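Local coordinates for geranyltranstransferase (Staphylococcus aureus, PDB 1RTR), which probably condenses isopentenyl diphosphate with dimethylallyl and then geranyl diphosphate to make farnesyl diphosphate, a precursor for isoprenoid biosynthesis, at residues 70-78 with 141-151; 195-206 with 265-276. All coordinates share one frame; numbering follows the deposited sequence.

Interaction 1 of 2, residues 70-78 with 141-151; sequences ALEMIHTYS and LSIASGHVGMV
Met150 points its thioether at the last turn of segment 70-78, where its methyl group does most of the touching. CG stands anti to the backbone N (chi1 174°) and the chain runs out extended before bending at its last torsion (chi3 82°), which swings CE in among three side chains. Met150 CE lies 3.6 Å from Tyr77 CE2, meeting the ring obliquely, and equally close to Ser78 CB, while Ile74 CG2 reaches Met150 CE at 3.9 Å from the preceding turn. Ile74 spreads its two branches over different partners: CG2, anti to the backbone N, also touches Ser145 OG at 3.5 Å, whereas CG1, beside the N, comes within 4.3 Å of Leu141 CD2. Leu141 parts its methyls likewise, CD2 also meeting Ala70 CB and CD1 facing Leu71 CD1 at 4.4 Å.

No direct hydrogen bond crosses the contact. Ser145 and Ser78 bond within their own segments: Ser145 OG donates to Leu141 O over 2.9 Å, on the face of that carbonyl opposite the Ser145 N bond, and Ser78 OG donates to His75 O. A water beside Tyr77 OH also reaches Ser145 O, although the position of that carbonyl is less certain.

Segments 70-78 and 141-145 run nearly parallel, 23° apart, with their axes 11.9 Å from each other, and side chains of helices 105-124 and 179-193 pack against the same apolar cluster. A type I turn, Gly146 to Gly149, interrupts the second segment; its His147 ND1 is hydrogen-bonded to Glu31 OE2 of the second subunit. This is core packing of the all-helical polyprenyl synthase fold, on the helix whose C-terminal end probably opens the first aspartate-rich motif, as in relatives.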
loop_
_atom_site.group_PDB
_atom_site.type_symbol
_atom_site.label_atom_id
_atom_site.label_comp_id
_atom_site.label_asym_id
_atom_site.label_seq_id
_atom_site.Cartn_x
_atom_site.Cartn_y
_atom_site.Cartn_z
ATOM N N ALA A 70 -7.249 0.883 -9.801
ATOM C CA ALA A 70 -6.503 1.097 -8.562
ATOM C C ALA A 70 -7.424 1.503 -7.417
ATOM O O ALA A 70 -7.390 0.898 -6.347
ATOM C CB ALA A 70 -5.422 2.129 -8.759
ATOM N N LEU A 71 -8.267 2.501 -7.658
ATOM C CA LEU A 71 -9.185 3.003 -6.639
ATOM C C LEU A 71 -10.082 1.902 -6.086
ATOM O O LEU A 71 -10.295 1.814 -4.867
ATOM C CB LEU A 71 -10.031 4.152 -7.199
ATOM C CG LEU A 71 -10.960 4.913 -6.244
ATOM C CD1 LEU A 71 -10.283 5.255 -4.884
ATOM C CD2 LEU A 71 -11.486 6.160 -6.939
ATOM N N GLU A 72 -10.602 1.052 -6.976
ATOM C CA GLU A 72 -11.461 -0.054 -6.536
ATOM C C GLU A 72 -10.662 -1.138 -5.787
ATOM O O GLU A 72 -11.185 -1.767 -4.849
ATOM C CB GLU A 72 -12.270 -0.630 -7.709
ATOM C CG GLU A 72 -13.328 -1.662 -7.328
ATOM C CD GLU A 72 -14.541 -1.085 -6.600
ATOM O OE1 GLU A 72 -14.677 0.159 -6.494
ATOM O OE2 GLU A 72 -15.372 -1.891 -6.117
ATOM N N MET A 73 -9.402 -1.344 -6.183
ATOM C CA MET A 73 -8.513 -2.255 -5.452
ATOM C C MET A 73 -8.335 -1.772 -4.003
ATOM O O MET A 73 -8.406 -2.575 -3.060
ATOM C CB MET A 73 -7.150 -2.372 -6.148
ATOM C CG MET A 73 -7.041 -3.469 -7.215
ATOM S SD MET A 73 -5.505 -3.387 -8.168
ATOM C CE MET A 73 -5.950 -4.432 -9.508
ATOM N N ILE A 74 -8.137 -0.460 -3.831
ATOM C CA ILE A 74 -7.980 0.129 -2.506
ATOM C C ILE A 74 -9.242 -0.041 -1.674
ATOM O O ILE A 74 -9.178 -0.350 -0.484
ATOM C CB ILE A 74 -7.605 1.617 -2.608
ATOM C CG1 ILE A 74 -6.267 1.764 -3.327
ATOM C CG2 ILE A 74 -7.609 2.288 -1.228
ATOM C CD1 ILE A 74 -5.071 1.813 -2.437
ATOM N N HIS A 75 -10.390 0.174 -2.305
ATOM C CA HIS A 75 -11.666 -0.015 -1.624
ATOM C C HIS A 75 -11.871 -1.493 -1.256
ATOM O O HIS A 75 -12.304 -1.805 -0.135
ATOM C CB HIS A 75 -12.820 0.554 -2.463
ATOM C CG HIS A 75 -14.176 0.125 -2.000
ATOM N ND1 HIS A 75 -14.761 0.611 -0.849
ATOM C CD2 HIS A 75 -15.063 -0.751 -2.533
ATOM C CE1 HIS A 75 -15.947 0.051 -0.687
ATOM N NE2 HIS A 75 -16.157 -0.776 -1.697
ATOM N N THR A 76 -11.539 -2.395 -2.185
ATOM C CA THR A 76 -11.644 -3.838 -1.949
ATOM C C THR A 76 -10.761 -4.285 -0.777
ATOM O O THR A 76 -11.220 -5.009 0.123
ATOM C CB THR A 76 -11.266 -4.614 -3.219
ATOM O OG1 THR A 76 -12.163 -4.260 -4.285
ATOM C CG2 THR A 76 -11.498 -6.096 -3.035
ATOM N N TYR A 77 -9.501 -3.852 -0.787
ATOM C CA TYR A 77 -8.572 -4.208 0.286
ATOM C C TYR A 77 -9.066 -3.733 1.659
ATOM O O TYR A 77 -8.926 -4.452 2.644
ATOM C CB TYR A 77 -7.140 -3.698 0.000
ATOM C CG TYR A 77 -6.570 -2.772 1.058
ATOM C CD1 TYR A 77 -6.146 -3.259 2.302
ATOM C CD2 TYR A 77 -6.463 -1.411 0.819
ATOM C CE1 TYR A 77 -5.631 -2.399 3.282
ATOM C CE2 TYR A 77 -5.951 -0.533 1.795
ATOM C CZ TYR A 77 -5.530 -1.039 3.011
ATOM O OH TYR A 77 -5.022 -0.184 3.955
ATOM N N SER A 78 -9.632 -2.534 1.733
ATOM C CA SER A 78 -10.107 -2.033 3.025
ATOM C C SER A 78 -11.246 -2.910 3.585
ATOM O O SER A 78 -11.313 -3.167 4.790
ATOM C CB SER A 78 -10.507 -0.556 2.937
ATOM O OG SER A 78 -11.663 -0.364 2.133
ATOM N N LEU A 141 -3.474 9.445 -4.015
ATOM C CA LEU A 141 -3.968 8.165 -3.516
ATOM C C LEU A 141 -3.346 7.797 -2.155
ATOM O O LEU A 141 -4.040 7.323 -1.260
ATOM C CB LEU A 141 -3.742 7.050 -4.550
ATOM C CG LEU A 141 -4.505 5.732 -4.357
ATOM C CD1 LEU A 141 -5.979 5.974 -4.020
ATOM C CD2 LEU A 141 -4.369 4.837 -5.586
ATOM N N SER A 142 -2.047 8.017 -2.002
ATOM C CA SER A 142 -1.371 7.603 -0.777
ATOM C C SER A 142 -1.798 8.436 0.436
ATOM O O SER A 142 -1.956 7.888 1.532
ATOM C CB SER A 142 0.148 7.611 -0.950
ATOM O OG SER A 142 0.614 8.915 -1.248
ATOM N N ILE A 143 -1.976 9.744 0.239
ATOM C CA ILE A 143 -2.556 10.615 1.265
ATOM C C ILE A 143 -4.027 10.263 1.555
ATOM O O ILE A 143 -4.433 10.214 2.710
ATOM C CB ILE A 143 -2.409 12.132 0.887
ATOM C CG1 ILE A 143 -0.931 12.558 0.827
ATOM C CG2 ILE A 143 -3.136 13.023 1.887
ATOM C CD1 ILE A 143 -0.704 13.857 0.041
ATOM N N ALA A 144 -4.821 10.019 0.515
ATOM C CA ALA A 144 -6.234 9.669 0.698
ATOM C C ALA A 144 -6.418 8.373 1.492
ATOM O O ALA A 144 -7.389 8.236 2.257
ATOM C CB ALA A 144 -6.960 9.574 -0.657
ATOM N N SER A 145 -5.488 7.433 1.313
ATOM C CA SER A 145 -5.641 6.084 1.834
ATOM C C SER A 145 -4.938 5.898 3.170
ATOM O O SER A 145 -5.272 4.998 3.925
ATOM C CB SER A 145 -5.118 5.049 0.822
ATOM O OG SER A 145 -5.773 5.160 -0.445
ATOM N N GLY A 146 -3.977 6.762 3.473
ATOM C CA GLY A 146 -3.096 6.523 4.593
ATOM C C GLY A 146 -3.585 6.932 5.963
ATOM O O GLY A 146 -4.790 7.058 6.214
ATOM N N HIS A 147 -2.628 7.152 6.856
ATOM C CA HIS A 147 -2.931 7.389 8.258
ATOM C C HIS A 147 -3.787 8.629 8.501
ATOM O O HIS A 147 -4.536 8.649 9.462
ATOM C CB HIS A 147 -1.671 7.365 9.126
ATOM C CG HIS A 147 -0.762 8.531 8.918
ATOM N ND1 HIS A 147 -0.471 9.428 9.919
ATOM C CD2 HIS A 147 -0.056 8.932 7.837
ATOM C CE1 HIS A 147 0.368 10.339 9.463
ATOM N NE2 HIS A 147 0.633 10.063 8.200
ATOM N N VAL A 148 -3.724 9.621 7.617
ATOM C CA VAL A 148 -4.575 10.812 7.748
ATOM C C VAL A 148 -5.785 10.793 6.805
ATOM O O VAL A 148 -6.523 11.780 6.711
ATOM C CB VAL A 148 -3.778 12.174 7.617
ATOM C CG1 VAL A 148 -2.577 12.204 8.563
ATOM C CG2 VAL A 148 -3.359 12.459 6.173
ATOM N N GLY A 149 -5.972 9.671 6.105
ATOM C CA GLY A 149 -7.128 9.446 5.263
ATOM C C GLY A 149 -7.820 8.158 5.686
ATOM O O GLY A 149 -8.116 7.950 6.884
ATOM N N MET A 150 -8.050 7.270 4.709
ATOM C CA MET A 150 -8.910 6.117 4.909
ATOM C C MET A 150 -8.518 5.259 6.101
ATOM O O MET A 150 -9.398 4.908 6.884
ATOM C CB MET A 150 -9.064 5.292 3.623
ATOM C CG MET A 150 -9.848 3.986 3.786
ATOM S SD MET A 150 -9.792 2.956 2.299
ATOM C CE MET A 150 -8.241 2.186 2.569
ATOM N N VAL A 151 -7.234 4.907 6.271
ATOM C CA VAL A 151 -6.934 4.046 7.428
ATOM C C VAL A 151 -7.017 4.767 8.777
ATOM O O VAL A 151 -7.372 4.144 9.773
ATOM C CB VAL A 151 -5.688 3.056 7.301
ATOM C CG1 VAL A 151 -5.045 3.112 5.973
ATOM C CG2 VAL A 151 -4.675 3.237 8.448
HETATM O O HOH W 1 -4.110 2.343 2.856
#

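Interaction 2 of 2, residues 195-206 with 265-276; sequences VDDTTKEHLESY and AVDELTQIDEQF. Unlike the reference sequence in segment 195-206: Thr198 (reference Ala).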
loop_
_atom_site.group_PDB
_atom_site.type_symbol
_atom_site.label_atom_id
_atom_site.label_comp_id
_atom_site.label_asym_id
_atom_site.label_seq_id
_atom_site.Cartn_x
_atom_site.Cartn_y
_atom_site.Cartn_z
ATOM N N VAL A 195 -7.246 20.592 -15.506
ATOM C CA VAL A 195 -8.112 21.763 -15.376
ATOM C C VAL A 195 -7.514 22.842 -14.460
ATOM O O VAL A 195 -6.557 22.595 -13.709
ATOM C CB VAL A 195 -9.542 21.390 -14.938
ATOM C CG1 VAL A 195 -10.250 20.643 -16.061
ATOM C CG2 VAL A 195 -9.550 20.570 -13.648
ATOM N N ASP A 196 -8.066 24.049 -14.558
ATOM C CA ASP A 196 -7.510 25.204 -13.858
ATOM C C ASP A 196 -7.817 25.186 -12.350
ATOM O O ASP A 196 -8.780 24.548 -11.901
ATOM C CB ASP A 196 -7.941 26.517 -14.543
ATOM C CG ASP A 196 -9.380 26.913 -14.228
ATOM O OD1 ASP A 196 -10.286 26.043 -14.252
ATOM O OD2 ASP A 196 -9.698 28.098 -13.949
ATOM N N ASP A 197 -6.974 25.886 -11.586
ATOM C CA ASP A 197 -7.067 25.956 -10.119
ATOM C C ASP A 197 -8.461 26.211 -9.571
ATOM O O ASP A 197 -8.913 25.501 -8.666
ATOM C CB ASP A 197 -6.092 26.993 -9.574
ATOM C CG ASP A 197 -4.652 26.555 -9.718
ATOM O OD1 ASP A 197 -4.289 25.490 -9.194
ATOM O OD2 ASP A 197 -3.804 27.195 -10.355
ATOM N N THR A 198 -9.159 27.190 -10.135
ATOM C CA THR A 198 -10.479 27.528 -9.616
ATOM C C THR A 198 -11.544 26.488 -9.923
ATOM O O THR A 198 -12.432 26.290 -9.093
ATOM C CB THR A 198 -10.916 29.038 -9.892
ATOM O OG1 THR A 198 -12.248 29.100 -10.415
ATOM C CG2 THR A 198 -10.042 29.730 -10.941
ATOM N N THR A 199 -11.454 25.798 -11.070
ATOM C CA THR A 199 -12.306 24.605 -11.314
ATOM C C THR A 199 -11.988 23.470 -10.333
ATOM O O THR A 199 -12.889 22.766 -9.873
ATOM C CB THR A 199 -12.189 24.078 -12.777
ATOM O OG1 THR A 199 -12.564 25.110 -13.699
ATOM C CG2 THR A 199 -13.225 22.972 -13.059
ATOM N N LYS A 200 -10.704 23.291 -10.035
ATOM C CA LYS A 200 -10.264 22.329 -9.026
ATOM C C LYS A 200 -10.887 22.603 -7.653
ATOM O O LYS A 200 -11.386 21.684 -6.996
ATOM C CB LYS A 200 -8.740 22.298 -8.928
ATOM C CG LYS A 200 -8.066 21.420 -9.963
ATOM C CD LYS A 200 -6.553 21.496 -9.824
ATOM C CE LYS A 200 -5.854 20.833 -10.997
ATOM N NZ LYS A 200 -4.371 20.886 -10.851
ATOM N N GLU A 201 -10.882 23.870 -7.241
ATOM C CA GLU A 201 -11.505 24.280 -5.980
ATOM C C GLU A 201 -12.958 23.870 -5.885
ATOM O O GLU A 201 -13.396 23.386 -4.848
ATOM C CB GLU A 201 -11.410 25.792 -5.780
ATOM C CG GLU A 201 -12.200 26.298 -4.569
ATOM C CD GLU A 201 -13.659 26.659 -4.867
ATOM O OE1 GLU A 201 -13.904 27.419 -5.841
ATOM O OE2 GLU A 201 -14.563 26.189 -4.116
ATOM N N HIS A 202 -13.719 24.093 -6.944
ATOM C CA HIS A 202 -15.139 23.774 -6.914
ATOM C C HIS A 202 -15.365 22.285 -6.929
ATOM O O HIS A 202 -16.324 21.785 -6.329
ATOM C CB HIS A 202 -15.879 24.432 -8.087
ATOM C CG HIS A 202 -15.866 25.929 -8.043
ATOM N ND1 HIS A 202 -15.079 26.691 -8.879
ATOM C CD2 HIS A 202 -16.537 26.803 -7.256
ATOM C CE1 HIS A 202 -15.268 27.973 -8.614
ATOM N NE2 HIS A 202 -16.146 28.067 -7.630
ATOM N N LEU A 203 -14.489 21.560 -7.613
ATOM C CA LEU A 203 -14.645 20.110 -7.700
ATOM C C LEU A 203 -14.341 19.488 -6.354
ATOM O O LEU A 203 -14.996 18.529 -5.938
ATOM C CB LEU A 203 -13.758 19.537 -8.804
ATOM C CG LEU A 203 -14.304 19.746 -10.222
ATOM C CD1 LEU A 203 -13.192 19.617 -11.252
ATOM C CD2 LEU A 203 -15.450 18.772 -10.506
ATOM N N GLU A 204 -13.364 20.079 -5.670
ATOM C CA GLU A 204 -13.015 19.715 -4.298
ATOM C C GLU A 204 -14.185 19.817 -3.317
ATOM O O GLU A 204 -14.599 18.790 -2.760
ATOM C CB GLU A 204 -11.838 20.550 -3.806
ATOM C CG GLU A 204 -10.527 19.804 -3.770
ATOM C CD GLU A 204 -9.987 19.640 -2.364
ATOM O OE1 GLU A 204 -10.706 19.002 -1.535
ATOM O OE2 GLU A 204 -8.847 20.147 -2.102
ATOM N N SER A 205 -14.725 21.025 -3.115
ATOM C CA SER A 205 -15.913 21.172 -2.262
ATOM C C SER A 205 -17.012 20.250 -2.712
ATOM O O SER A 205 -17.652 19.586 -1.884
ATOM C CB SER A 205 -16.468 22.595 -2.234
ATOM O OG SER A 205 -15.440 23.544 -2.128
ATOM N N TYR A 206 -17.238 20.196 -4.020
ATOM C CA TYR A 206 -18.266 19.305 -4.522
ATOM C C TYR A 206 -18.033 17.917 -3.959
ATOM O O TYR A 206 -18.957 17.313 -3.413
ATOM C CB TYR A 206 -18.310 19.288 -6.054
ATOM C CG TYR A 206 -18.994 18.051 -6.622
ATOM C CD1 TYR A 206 -18.252 16.931 -7.010
ATOM C CD2 TYR A 206 -20.378 17.994 -6.744
ATOM C CE1 TYR A 206 -18.883 15.792 -7.529
ATOM C CE2 TYR A 206 -21.015 16.864 -7.252
ATOM C CZ TYR A 206 -20.263 15.775 -7.650
ATOM O OH TYR A 206 -20.894 14.666 -8.146
ATOM N N ALA A 265 -23.342 20.759 -2.615
ATOM C CA ALA A 265 -22.835 20.017 -3.769
ATOM C C ALA A 265 -23.360 20.641 -5.056
ATOM O O ALA A 265 -22.565 21.127 -5.876
ATOM C CB ALA A 265 -23.229 18.550 -3.688
ATOM N N VAL A 266 -24.695 20.638 -5.203
ATOM C CA VAL A 266 -25.407 21.243 -6.341
ATOM C C VAL A 266 -24.975 22.694 -6.567
ATOM O O VAL A 266 -24.776 23.114 -7.703
ATOM C CB VAL A 266 -26.956 21.151 -6.161
ATOM C CG1 VAL A 266 -27.714 21.937 -7.238
ATOM C CG2 VAL A 266 -27.410 19.714 -6.175
ATOM N N ASP A 267 -24.812 23.444 -5.483
ATOM C CA ASP A 267 -24.328 24.818 -5.559
ATOM C C ASP A 267 -22.998 24.822 -6.279
ATOM O O ASP A 267 -22.835 25.520 -7.264
ATOM C CB ASP A 267 -24.180 25.418 -4.155
ATOM C CG ASP A 267 -24.168 26.936 -4.157
ATOM O OD1 ASP A 267 -23.914 27.540 -3.090
ATOM O OD2 ASP A 267 -24.409 27.614 -5.172
ATOM N N GLU A 268 -22.068 23.996 -5.804
ATOM C CA GLU A 268 -20.681 23.977 -6.296
ATOM C C GLU A 268 -20.541 23.672 -7.793
ATOM O O GLU A 268 -19.727 24.283 -8.489
ATOM C CB GLU A 268 -19.829 23.016 -5.456
ATOM C CG GLU A 268 -19.319 23.621 -4.154
ATOM C CD GLU A 268 -18.443 24.851 -4.357
ATOM O OE1 GLU A 268 -18.117 25.538 -3.349
ATOM O OE2 GLU A 268 -18.074 25.133 -5.527
ATOM N N LEU A 269 -21.354 22.739 -8.272
ATOM C CA LEU A 269 -21.456 22.459 -9.695
ATOM C C LEU A 269 -21.853 23.681 -10.524
ATOM O O LEU A 269 -21.234 23.933 -11.564
ATOM C CB LEU A 269 -22.404 21.286 -9.948
ATOM C CG LEU A 269 -21.928 19.937 -9.397
ATOM C CD1 LEU A 269 -22.952 18.860 -9.668
ATOM C CD2 LEU A 269 -20.556 19.534 -9.946
ATOM N N THR A 270 -22.847 24.456 -10.069
ATOM C CA THR A 270 -23.273 25.660 -10.808
ATOM C C THR A 270 -22.192 26.738 -10.888
ATOM O O THR A 270 -22.321 27.694 -11.654
ATOM C CB THR A 270 -24.602 26.290 -10.262
ATOM O OG1 THR A 270 -24.331 27.062 -9.082
ATOM C CG2 THR A 270 -25.621 25.231 -9.816
ATOM N N GLN A 271 -21.129 26.596 -10.106
ATOM C CA GLN A 271 -20.028 27.552 -10.182
ATOM C C GLN A 271 -18.902 27.104 -11.116
ATOM O O GLN A 271 -17.952 27.859 -11.361
ATOM C CB GLN A 271 -19.496 27.881 -8.780
ATOM C CG GLN A 271 -20.042 29.181 -8.185
ATOM C CD GLN A 271 -21.546 29.348 -8.398
ATOM O OE1 GLN A 271 -22.347 28.594 -7.834
ATOM N NE2 GLN A 271 -21.930 30.325 -9.221
ATOM N N ILE A 272 -19.005 25.882 -11.640
ATOM C CA ILE A 272 -18.012 25.388 -12.591
ATOM C C ILE A 272 -18.243 26.067 -13.943
ATOM O O ILE A 272 -19.385 26.145 -14.409
ATOM C CB ILE A 272 -18.049 23.845 -12.687
ATOM C CG1 ILE A 272 -17.239 23.234 -11.539
ATOM C CG2 ILE A 272 -17.489 23.363 -14.024
ATOM C CD1 ILE A 272 -17.699 21.866 -11.106
ATOM N N ASP A 273 -17.169 26.572 -14.550
ATOM C CA ASP A 273 -17.279 27.341 -15.792
ATOM C C ASP A 273 -17.947 26.547 -16.935
ATOM O O ASP A 273 -17.809 25.317 -17.027
ATOM C CB ASP A 273 -15.937 28.018 -16.149
ATOM C CG ASP A 273 -15.404 27.648 -17.528
ATOM O OD1 ASP A 273 -16.175 27.615 -18.522
ATOM O OD2 ASP A 273 -14.184 27.412 -17.710
ATOM N N GLU A 274 -18.682 27.271 -17.783
ATOM C CA GLU A 274 -19.723 26.677 -18.630
ATOM C C GLU A 274 -19.265 25.718 -19.739
ATOM O O GLU A 274 -20.079 24.957 -20.269
ATOM C CB GLU A 274 -20.669 27.765 -19.168
ATOM C CG GLU A 274 -20.207 28.497 -20.430
ATOM C CD GLU A 274 -21.340 28.675 -21.441
ATOM O OE1 GLU A 274 -22.098 29.676 -21.324
ATOM O OE2 GLU A 274 -21.480 27.805 -22.342
ATOM N N GLN A 275 -17.968 25.738 -20.050
ATOM C CA GLN A 275 -17.374 24.809 -21.013
ATOM C C GLN A 275 -17.390 23.357 -20.537
ATOM O O GLN A 275 -17.224 22.443 -21.348
ATOM C CB GLN A 275 -15.951 25.240 -21.370
ATOM C CG GLN A 275 -14.863 24.515 -20.606
ATOM C CD GLN A 275 -13.508 25.151 -20.785
ATOM O OE1 GLN A 275 -13.309 26.306 -20.421
ATOM N NE2 GLN A 275 -12.570 24.402 -21.345
ATOM N N PHE A 276 -17.585 23.151 -19.232
ATOM C CA PHE A 276 -17.762 21.813 -18.666
ATOM C C PHE A 276 -19.236 21.554 -18.384
ATOM O O PHE A 276 -19.890 22.347 -17.719
ATOM C CB PHE A 276 -16.934 21.611 -17.381
ATOM C CG PHE A 276 -15.485 21.988 -17.517
ATOM C CD1 PHE A 276 -14.647 21.308 -18.408
ATOM C CD2 PHE A 276 -14.953 23.019 -16.759
ATOM C CE1 PHE A 276 -13.295 21.660 -18.546
ATOM C CE2 PHE A 276 -13.610 23.380 -16.883
ATOM C CZ PHE A 276 -12.775 22.692 -17.785
#
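Tyr206 has CG anti to the backbone N (chi1 160°), which lays its ring against Leu269, and His202 keeps CG beside the N, bringing its imidazole to Gln271. Leu269 CD2 sits over a face of the phenol, 4.0 Å from the Tyr206 ring centroid and 27° off the normal, a CH-pi contact; Ala265 O lies at the ring edge, and Tyr206 OH bonds Leu281 O.

Gln271 O lies over one face of the imidazole and Glu201 CD over the other, both offset to the rim. Glu268 bends at chi2 to lay its carboxylate beside Ser205, OE1 coming 3.6 Å from Ser205 CB. Glu201 OE2 and Glu268 OE1 stand only 3.7 Å apart, like charges, probably unfavourable unless a proton, or positive charge on the adjacent His202, eases it.

Farther along, Ile272 CD1 meets Leu203 CD2 at 3.9 Å, and Val195 CG1 and Thr199 meet the Phe276 ring obliquely. Asp196 is the N-cap of helix 197-227: its OD1 takes a weak capping bond from Thr199 N and a 2.5 Å bond from Thr199 OG1.

The axes of segments 197-206 and 265-270 run antiparallel at 166°, 8.6 Å apart at closest: helix packing at the periphery of the all-helical fold, with the turn after helix 245-270 folding back on the start of helix 197-227. Helix 179-193 packs on Val195 and Leu203, and helix 279-289 on Tyr206 and Leu269.

Overall arrangement
Interactions 1 and 2 follow one another along the chain, with centres 24 Å apart and nearest atoms about 10 Å apart, so they do not touch. Interaction 1 is central, about 9 Å from the middle of the chain and beside the second subunit; interaction 2 is peripheral, about 20 Å out, and no other chain of the assembly meets it. Helix 179-193 packs against both, on Leu71 and Leu141 in one and Val195 and Leu203 in the other. By family analogy, the first aspartate-rich, magnesium-binding motif of the active site probably starts at the end of helix 65-83 and the second lies within helix 197-227, both farther along the chain than the segments of those helices described.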